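Local atomic coordinates of putative prolyl-tRNA synthetase (Leishmania major, PDB entry 5XIL), a protein that probably charges tRNA(Pro) with L-proline at the expense of ATP, as a class II aminoacyl-tRNA synthetase, here represented by its catalytic, anticodon-binding and C-terminal parts. Residues M282-I294 / V391-Y403. Sequence-based numbering, arbitrary orientation.
Sequences MVMPPRVASTQVI and VAALLEDVHAQMY
R287 and H399 illustrate how an arginine can lie flat on a histidine while its edge holds a carboxylate. In this class II synthetase they join the segment that runs from beyond helix 267-276 into strand 293-297 to the helix 387-412, which packs beside the mixed sheet of the anticodon-binding domain. From CB the R287 chain turns with CG beside the backbone N, then runs extended from CG to NE. CG passes 4.0 Å from E396 OE2, and CD sits over the H399 ring in a CH-pi contact. NE, in the guanidinium plane, donates to the syn lone pair of E396 OE2 at 3.0 Å; CZ rests above the imidazole, the two planes only 8° apart. NH2 closes the side-on, two-nitrogen salt bridge at E396 OE1 (2.6 Å), which lies 20° out of the guanidinium plane, whereas NH1 covers the rim of the ring near H399 NE2 and donates a hydrogen bond to Q188 O. E396 reaches this edge because its chain bends at chi2 (-69°). Next to R287 in the chain, P286 sets its ring on the helix, CG 3.3 Å from L395 O, with V398 and M402 beside it. L395 CD1 packs on the amide of Q292, whose NE2 donates a hydrogen bond to P286 O, and V293 meets V391 tip to tip. Farther along the helix, the M402 methyl reaches V283 CG1. One water finishes the link, accepting from R287 N and lying in the H399 ring plane, 2.8 Å from H399 ND1.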
ATOM      1  N   MET A 282     -12.642 -20.897  10.056  1.00 15.47           N
ATOM      2  CA  MET A 282     -11.616 -19.876  10.378  1.00 14.12           C
ATOM      3  C   MET A 282     -11.901 -19.171  11.733  1.00 13.78           C
ATOM      4  O   MET A 282     -13.032 -19.141  12.211  1.00 12.61           O
ATOM      5  CB  MET A 282     -11.558 -18.905   9.210  1.00 14.51           C
ATOM      6  CG  MET A 282     -10.460 -17.838   9.308  1.00 16.39           C
ATOM      7  SD  MET A 282      -8.862 -18.596   9.676  1.00 16.40           S
ATOM      8  CE  MET A 282      -7.739 -17.231  10.078  1.00 18.50           C
ATOM      9  N   VAL A 283     -10.864 -18.707  12.389  1.00 12.64           N
ATOM     10  CA  VAL A 283     -10.935 -17.870  13.543  1.00 12.22           C
ATOM     11  C   VAL A 283     -10.002 -16.686  13.199  1.00 13.68           C
ATOM     12  O   VAL A 283      -8.774 -16.868  13.172  1.00 13.57           O
ATOM     13  CB  VAL A 283     -10.463 -18.590  14.825  1.00 13.26           C
ATOM     14  CG1 VAL A 283     -10.487 -17.673  16.033  1.00 14.58           C
ATOM     15  CG2 VAL A 283     -11.310 -19.859  15.117  1.00 14.01           C
ATOM     16  N   MET A 284     -10.549 -15.510  12.912  1.00 11.84           N
ATOM     17  CA  MET A 284      -9.749 -14.386  12.430  0.61 11.25           C
ATOM     18  C   MET A 284      -9.165 -13.622  13.617  1.00 11.76           C
ATOM     19  O   MET A 284      -9.919 -13.145  14.473  1.00 12.49           O
ATOM     20  CB  MET A 284     -10.615 -13.507  11.503  0.61 11.72           C
ATOM     21  CG  MET A 284      -9.959 -12.458  10.607  0.61 11.49           C
ATOM     22  SD  MET A 284      -8.678 -13.141   9.534  0.61 11.53           S
ATOM     23  CE  MET A 284      -9.547 -13.711   8.095  0.61 12.29           C
ATOM     24  N   PRO A 285      -7.838 -13.454  13.652  1.00 11.40           N
ATOM     25  CA  PRO A 285      -7.298 -12.545  14.633  1.00 12.04           C
ATOM     26  C   PRO A 285      -7.954 -11.143  14.459  1.00 13.14           C
ATOM     27  O   PRO A 285      -8.050 -10.609  13.343  1.00 13.22           O
ATOM     28  CB  PRO A 285      -5.786 -12.505  14.282  1.00 11.42           C
ATOM     29  CG  PRO A 285      -5.566 -13.779  13.588  1.00 11.61           C
ATOM     30  CD  PRO A 285      -6.770 -13.927  12.735  1.00 11.85           C
ATOM     31  N   PRO A 286      -8.374 -10.526  15.563  1.00 12.14           N
ATOM     32  CA  PRO A 286      -9.199  -9.314  15.441  1.00 12.01           C
ATOM     33  C   PRO A 286      -8.535  -8.105  14.815  1.00 11.35           C
ATOM     34  O   PRO A 286      -9.214  -7.325  14.151  1.00 11.77           O
ATOM     35  CB  PRO A 286      -9.608  -9.009  16.896  1.00 13.15           C
ATOM     36  CG  PRO A 286      -8.648  -9.694  17.746  1.00 13.34           C
ATOM     37  CD  PRO A 286      -8.165 -10.936  16.967  1.00 12.41           C
ATOM     38  N   ARG A 287      -7.215  -7.973  14.952  1.00 10.95           N
ATOM     39  CA  ARG A 287      -6.541  -6.862  14.377  1.00 10.89           C
ATOM     40  C   ARG A 287      -6.461  -6.939  12.879  1.00 10.99           C
ATOM     41  O   ARG A 287      -6.145  -5.889  12.204  1.00 10.84           O
ATOM     42  CB  ARG A 287      -5.171  -6.594  15.025  1.00 11.49           C
ATOM     43  CG  ARG A 287      -5.281  -6.319  16.541  1.00 13.29           C
ATOM     44  CD  ARG A 287      -3.921  -6.438  17.199  1.00 15.52           C
ATOM     45  NE  ARG A 287      -3.973  -6.190  18.657  1.00 18.08           N
ATOM     46  CZ  ARG A 287      -2.950  -6.285  19.458  1.00 21.62           C
ATOM     47  NH1 ARG A 287      -1.775  -6.620  18.963  1.00 17.54           N
ATOM     48  NH2 ARG A 287      -3.109  -6.034  20.773  1.00 23.75           N
ATOM     49  N   VAL A 288      -6.767  -8.102  12.268  1.00 10.14           N
ATOM     50  CA  VAL A 288      -6.757  -8.122  10.812  1.00 10.54           C
ATOM     51  C   VAL A 288      -8.084  -8.588  10.259  1.00 10.76           C
ATOM     52  O   VAL A 288      -8.200  -8.983   9.125  1.00 11.41           O
ATOM     53  CB  VAL A 288      -5.576  -9.020  10.271  1.00  9.92           C
ATOM     54  CG1 VAL A 288      -4.243  -8.452  10.649  1.00 10.07           C
ATOM     55  CG2 VAL A 288      -5.707 -10.479  10.738  1.00 10.02           C
ATOM     56  N   ALA A 289      -9.109  -8.553  11.082  1.00 10.83           N
ATOM     57  CA  ALA A 289     -10.439  -8.964  10.662  1.00 11.19           C
ATOM     58  C   ALA A 289     -11.160  -7.788   9.965  1.00 12.77           C
ATOM     59  O   ALA A 289     -11.340  -6.731  10.578  1.00 12.69           O
ATOM     60  CB  ALA A 289     -11.286  -9.482  11.831  1.00 10.32           C
ATOM     61  N   SER A 290     -11.548  -8.021   8.715  1.00 12.83           N
ATOM     62  CA  SER A 290     -12.132  -6.974   7.915  1.00 14.10           C
ATOM     63  C   SER A 290     -13.437  -6.514   8.591  1.00 13.05           C
ATOM     64  O   SER A 290     -13.753  -5.312   8.610  1.00 12.84           O
ATOM     65  CB  SER A 290     -12.459  -7.520   6.540  1.00 14.09           C
ATOM     66  OG  SER A 290     -12.995  -6.482   5.807  1.00 17.05           O
ATOM     67  N   THR A 291     -14.206  -7.486   9.044  1.00 12.45           N
ATOM     68  CA  THR A 291     -15.303  -7.277   9.990  1.00 12.99           C
ATOM     69  C   THR A 291     -14.903  -7.875  11.324  1.00 13.20           C
ATOM     70  O   THR A 291     -14.595  -9.039  11.395  1.00 13.99           O
ATOM     71  CB  THR A 291     -16.607  -7.862   9.486  1.00 14.11           C
ATOM     72  OG1 THR A 291     -16.936  -7.164   8.300  1.00 13.29           O
ATOM     73  CG2 THR A 291     -17.764  -7.727  10.519  1.00 13.22           C
ATOM     74  N   GLN A 292     -14.971  -7.070  12.383  1.00 11.13           N
ATOM     75  CA  GLN A 292     -14.582  -7.514  13.724  1.00 11.16           C
ATOM     76  C   GLN A 292     -15.824  -7.978  14.517  1.00 11.92           C
ATOM     77  O   GLN A 292     -15.754  -8.888  15.349  1.00 12.62           O
ATOM     78  CB  GLN A 292     -13.928  -6.358  14.417  1.00 11.37           C
ATOM     79  CG  GLN A 292     -12.511  -6.045  13.916  1.00 11.12           C
ATOM     80  CD  GLN A 292     -11.921  -4.829  14.580  1.00 12.14           C
ATOM     81  OE1 GLN A 292     -12.573  -3.793  14.712  1.00 13.39           O
ATOM     82  NE2 GLN A 292     -10.702  -4.957  15.068  1.00 12.24           N
ATOM     83  N   VAL A 293     -16.940  -7.343  14.223  1.00 12.50           N
ATOM     84  CA  VAL A 293     -18.213  -7.654  14.911  1.00 13.15           C
ATOM     85  C   VAL A 293     -19.321  -7.731  13.913  1.00 11.71           C
ATOM     86  O   VAL A 293     -19.539  -6.814  13.127  1.00 13.88           O
ATOM     87  CB  VAL A 293     -18.573  -6.583  15.959  1.00 14.04           C
ATOM     88  CG1 VAL A 293     -19.904  -6.932  16.633  1.00 15.93           C
ATOM     89  CG2 VAL A 293     -17.440  -6.268  16.908  1.00 14.30           C
ATOM     90  N   ILE A 294     -20.058  -8.829  13.917  1.00 11.44           N
ATOM     91  CA  ILE A 294     -21.216  -8.948  13.097  1.00 12.87           C
ATOM     92  C   ILE A 294     -22.459  -8.867  14.007  1.00 12.77           C
ATOM     93  O   ILE A 294     -22.549  -9.546  14.972  1.00 15.03           O
ATOM     94  CB  ILE A 294     -21.242 -10.221  12.267  1.00 13.07           C
ATOM     95  CG1 ILE A 294     -22.367 -10.219  11.211  1.00 14.36           C
ATOM     96  CG2 ILE A 294     -21.344 -11.473  13.103  1.00 13.83           C
ATOM     97  CD1 ILE A 294     -22.121  -9.282  10.084  1.00 15.18           C
ATOM     98  N   VAL A 391     -16.463  -3.057  23.734  1.00 13.98           N
ATOM     99  CA  VAL A 391     -16.308  -4.031  22.654  1.00 13.51           C
ATOM    100  C   VAL A 391     -14.851  -3.975  22.144  1.00 14.69           C
ATOM    101  O   VAL A 391     -14.268  -5.005  21.855  1.00 14.22           O
ATOM    102  CB  VAL A 391     -17.295  -3.724  21.527  1.00 13.81           C
ATOM    103  CG1 VAL A 391     -17.018  -4.589  20.278  1.00 14.05           C
ATOM    104  CG2 VAL A 391     -18.696  -4.040  22.042  1.00 14.54           C
ATOM    105  N   ALA A 392     -14.296  -2.782  22.010  1.00 13.61           N
ATOM    106  CA  ALA A 392     -12.908  -2.680  21.586  1.00 15.83           C
ATOM    107  C   ALA A 392     -12.021  -3.354  22.597  1.00 16.93           C
ATOM    108  O   ALA A 392     -11.010  -4.028  22.220  1.00 15.95           O
ATOM    109  CB  ALA A 392     -12.511  -1.235  21.391  1.00 18.13           C
ATOM    110  N   ALA A 393     -12.337  -3.241  23.892  1.00 16.22           N
ATOM    111  CA  ALA A 393     -11.514  -3.952  24.869  1.00 16.45           C
ATOM    112  C   ALA A 393     -11.674  -5.453  24.785  1.00 15.91           C
ATOM    113  O   ALA A 393     -10.694  -6.205  24.965  1.00 15.00           O
ATOM    114  CB  ALA A 393     -11.698  -3.469  26.312  1.00 18.44           C
ATOM    115  N   LEU A 394     -12.888  -5.919  24.557  1.00 13.43           N
ATOM    116  CA  LEU A 394     -13.089  -7.321  24.372  1.00 14.79           C
ATOM    117  C   LEU A 394     -12.301  -7.872  23.129  1.00 14.58           C
ATOM    118  O   LEU A 394     -11.762  -8.997  23.198  1.00 13.58           O
ATOM    119  CB  LEU A 394     -14.533  -7.616  24.169  1.00 17.33           C
ATOM    120  CG  LEU A 394     -14.931  -9.045  23.971  1.00 21.64           C
ATOM    121  CD1 LEU A 394     -14.279  -9.992  24.964  1.00 26.06           C
ATOM    122  CD2 LEU A 394     -16.466  -9.081  24.071  1.00 24.35           C
ATOM    123  N   LEU A 395     -12.286  -7.092  22.067  1.00 13.99           N
ATOM    124  CA  LEU A 395     -11.427  -7.461  20.892  1.00 14.97           C
ATOM    125  C   LEU A 395      -9.934  -7.504  21.258  1.00 14.85           C
ATOM    126  O   LEU A 395      -9.181  -8.338  20.743  1.00 14.27           O
ATOM    127  CB  LEU A 395     -11.675  -6.523  19.745  1.00 14.72           C
ATOM    128  CG  LEU A 395     -13.014  -6.707  19.077  1.00 14.37           C
ATOM    129  CD1 LEU A 395     -13.240  -5.439  18.215  1.00 14.61           C
ATOM    130  CD2 LEU A 395     -13.156  -8.009  18.267  1.00 13.34           C
ATOM    131  N   GLU A 396      -9.451  -6.681  22.178  1.00 14.93           N
ATOM    132  CA  GLU A 396      -8.056  -6.778  22.556  1.00 15.46           C
ATOM    133  C   GLU A 396      -7.833  -8.001  23.387  1.00 15.66           C
ATOM    134  O   GLU A 396      -6.783  -8.637  23.291  1.00 16.74           O
ATOM    135  CB  GLU A 396      -7.573  -5.488  23.268  1.00 18.90           C
ATOM    136  CG  GLU A 396      -7.314  -4.379  22.295  1.00 21.29           C
ATOM    137  CD  GLU A 396      -6.085  -4.666  21.406  1.00 25.75           C
ATOM    138  OE1 GLU A 396      -4.944  -4.524  21.873  1.00 29.77           O
ATOM    139  OE2 GLU A 396      -6.238  -5.045  20.235  1.00 26.19           O
ATOM    140  N   ASP A 397      -8.798  -8.361  24.250  1.00 15.02           N
ATOM    141  CA  ASP A 397      -8.692  -9.604  24.995  0.54 15.73           C
ATOM    142  C   ASP A 397      -8.714 -10.826  24.080  1.00 14.26           C
ATOM    143  O   ASP A 397      -7.965 -11.792  24.306  1.00 13.49           O
ATOM    144  CB  ASP A 397      -9.794  -9.723  26.063  0.54 17.12           C
ATOM    145  CG  ASP A 397      -9.675 -10.983  26.824  0.54 19.92           C
ATOM    146  OD1 ASP A 397      -8.676 -11.177  27.560  0.54 20.91           O
ATOM    147  OD2 ASP A 397     -10.538 -11.827  26.604  0.54 21.96           O
ATOM    148  N   VAL A 398      -9.570 -10.793  23.085  1.00 14.41           N
ATOM    149  CA  VAL A 398      -9.572 -11.839  22.094  1.00 13.15           C
ATOM    150  C   VAL A 398      -8.159 -12.024  21.462  1.00 12.60           C
ATOM    151  O   VAL A 398      -7.689 -13.192  21.401  1.00 12.53           O
ATOM    152  CB  VAL A 398     -10.595 -11.598  21.012  1.00 13.22           C
ATOM    153  CG1 VAL A 398     -10.341 -12.552  19.801  1.00 13.78           C
ATOM    154  CG2 VAL A 398     -12.023 -11.771  21.555  1.00 13.10           C
ATOM    155  N   HIS A 399      -7.544 -10.946  21.008  1.00 12.41           N
ATOM    156  CA  HIS A 399      -6.151 -11.042  20.516  1.00 12.60           C
ATOM    157  C   HIS A 399      -5.242 -11.744  21.531  1.00 12.41           C
ATOM    158  O   HIS A 399      -4.513 -12.729  21.192  1.00 11.06           O
ATOM    159  CB  HIS A 399      -5.537  -9.692  20.213  1.00 13.52           C
ATOM    160  CG  HIS A 399      -4.134  -9.776  19.706  1.00 13.06           C
ATOM    161  ND1 HIS A 399      -3.848 -10.021  18.367  1.00 13.93           N
ATOM    162  CD2 HIS A 399      -2.945  -9.784  20.351  1.00 14.47           C
ATOM    163  CE1 HIS A 399      -2.536 -10.113  18.214  1.00 12.93           C
ATOM    164  NE2 HIS A 399      -1.967 -10.020  19.402  1.00 14.60           N
ATOM    165  N   ALA A 400      -5.271 -11.254  22.758  1.00 12.58           N
ATOM    166  CA  ALA A 400      -4.431 -11.780  23.799  1.00 12.35           C
ATOM    167  C   ALA A 400      -4.648 -13.265  24.027  1.00 12.29           C
ATOM    168  O   ALA A 400      -3.675 -14.018  24.217  1.00 11.23           O
ATOM    169  CB  ALA A 400      -4.570 -10.989  25.127  1.00 12.70           C
ATOM    170  N   GLN A 401      -5.881 -13.682  24.070  1.00 11.76           N
ATOM    171  CA  GLN A 401      -6.201 -15.045  24.320  1.00 12.57           C
ATOM    172  C   GLN A 401      -5.787 -15.979  23.173  1.00 12.41           C
ATOM    173  O   GLN A 401      -5.312 -17.072  23.388  1.00 11.55           O
ATOM    174  CB  GLN A 401      -7.679 -15.155  24.670  1.00 15.05           C
ATOM    175  CG  GLN A 401      -8.011 -14.448  25.985  1.00 19.32           C
ATOM    176  CD  GLN A 401      -9.442 -14.635  26.449  1.00 26.56           C
ATOM    177  OE1 GLN A 401      -9.945 -15.708  26.452  1.00 39.34           O
ATOM    178  NE2 GLN A 401     -10.054 -13.583  26.898  1.00 32.81           N
ATOM    179  N   MET A 402      -5.998 -15.518  21.956  1.00 10.82           N
ATOM    180  CA  MET A 402      -5.643 -16.339  20.807  1.00 10.67           C
ATOM    181  C   MET A 402      -4.142 -16.554  20.777  1.00 10.45           C
ATOM    182  O   MET A 402      -3.682 -17.672  20.412  1.00 10.44           O
ATOM    183  CB  MET A 402      -6.079 -15.631  19.493  1.00 10.97           C
ATOM    184  CG  MET A 402      -7.566 -15.697  19.243  1.00 10.66           C
ATOM    185  SD  MET A 402      -8.060 -14.851  17.734  1.00 11.93           S
ATOM    186  CE  MET A 402      -7.287 -15.955  16.503  1.00 14.04           C
ATOM    187  N   TYR A 403      -3.404 -15.497  21.048  1.00 11.10           N
ATOM    188  CA  TYR A 403      -1.934 -15.540  21.061  1.00 11.23           C
ATOM    189  C   TYR A 403      -1.498 -16.512  22.148  1.00 12.53           C
ATOM    190  O   TYR A 403      -0.657 -17.393  21.912  1.00  9.85           O
ATOM    191  CB  TYR A 403      -1.327 -14.180  21.216  1.00 10.89           C
ATOM    192  CG  TYR A 403       0.161 -14.245  21.320  1.00 12.24           C
ATOM    193  CD1 TYR A 403       0.944 -14.491  20.183  1.00 13.76           C
ATOM    194  CD2 TYR A 403       0.792 -14.194  22.550  1.00 13.28           C
ATOM    195  CE1 TYR A 403       2.330 -14.634  20.293  1.00 13.79           C
ATOM    196  CE2 TYR A 403       2.155 -14.413  22.675  1.00 14.22           C
ATOM    197  CZ  TYR A 403       2.920 -14.588  21.515  1.00 14.82           C
ATOM    198  OH  TYR A 403       4.269 -14.754  21.607  1.00 15.27           O
TER
HETATM  199  O   HOH W   1      -5.257  -9.805  15.906  1.00  9.56           O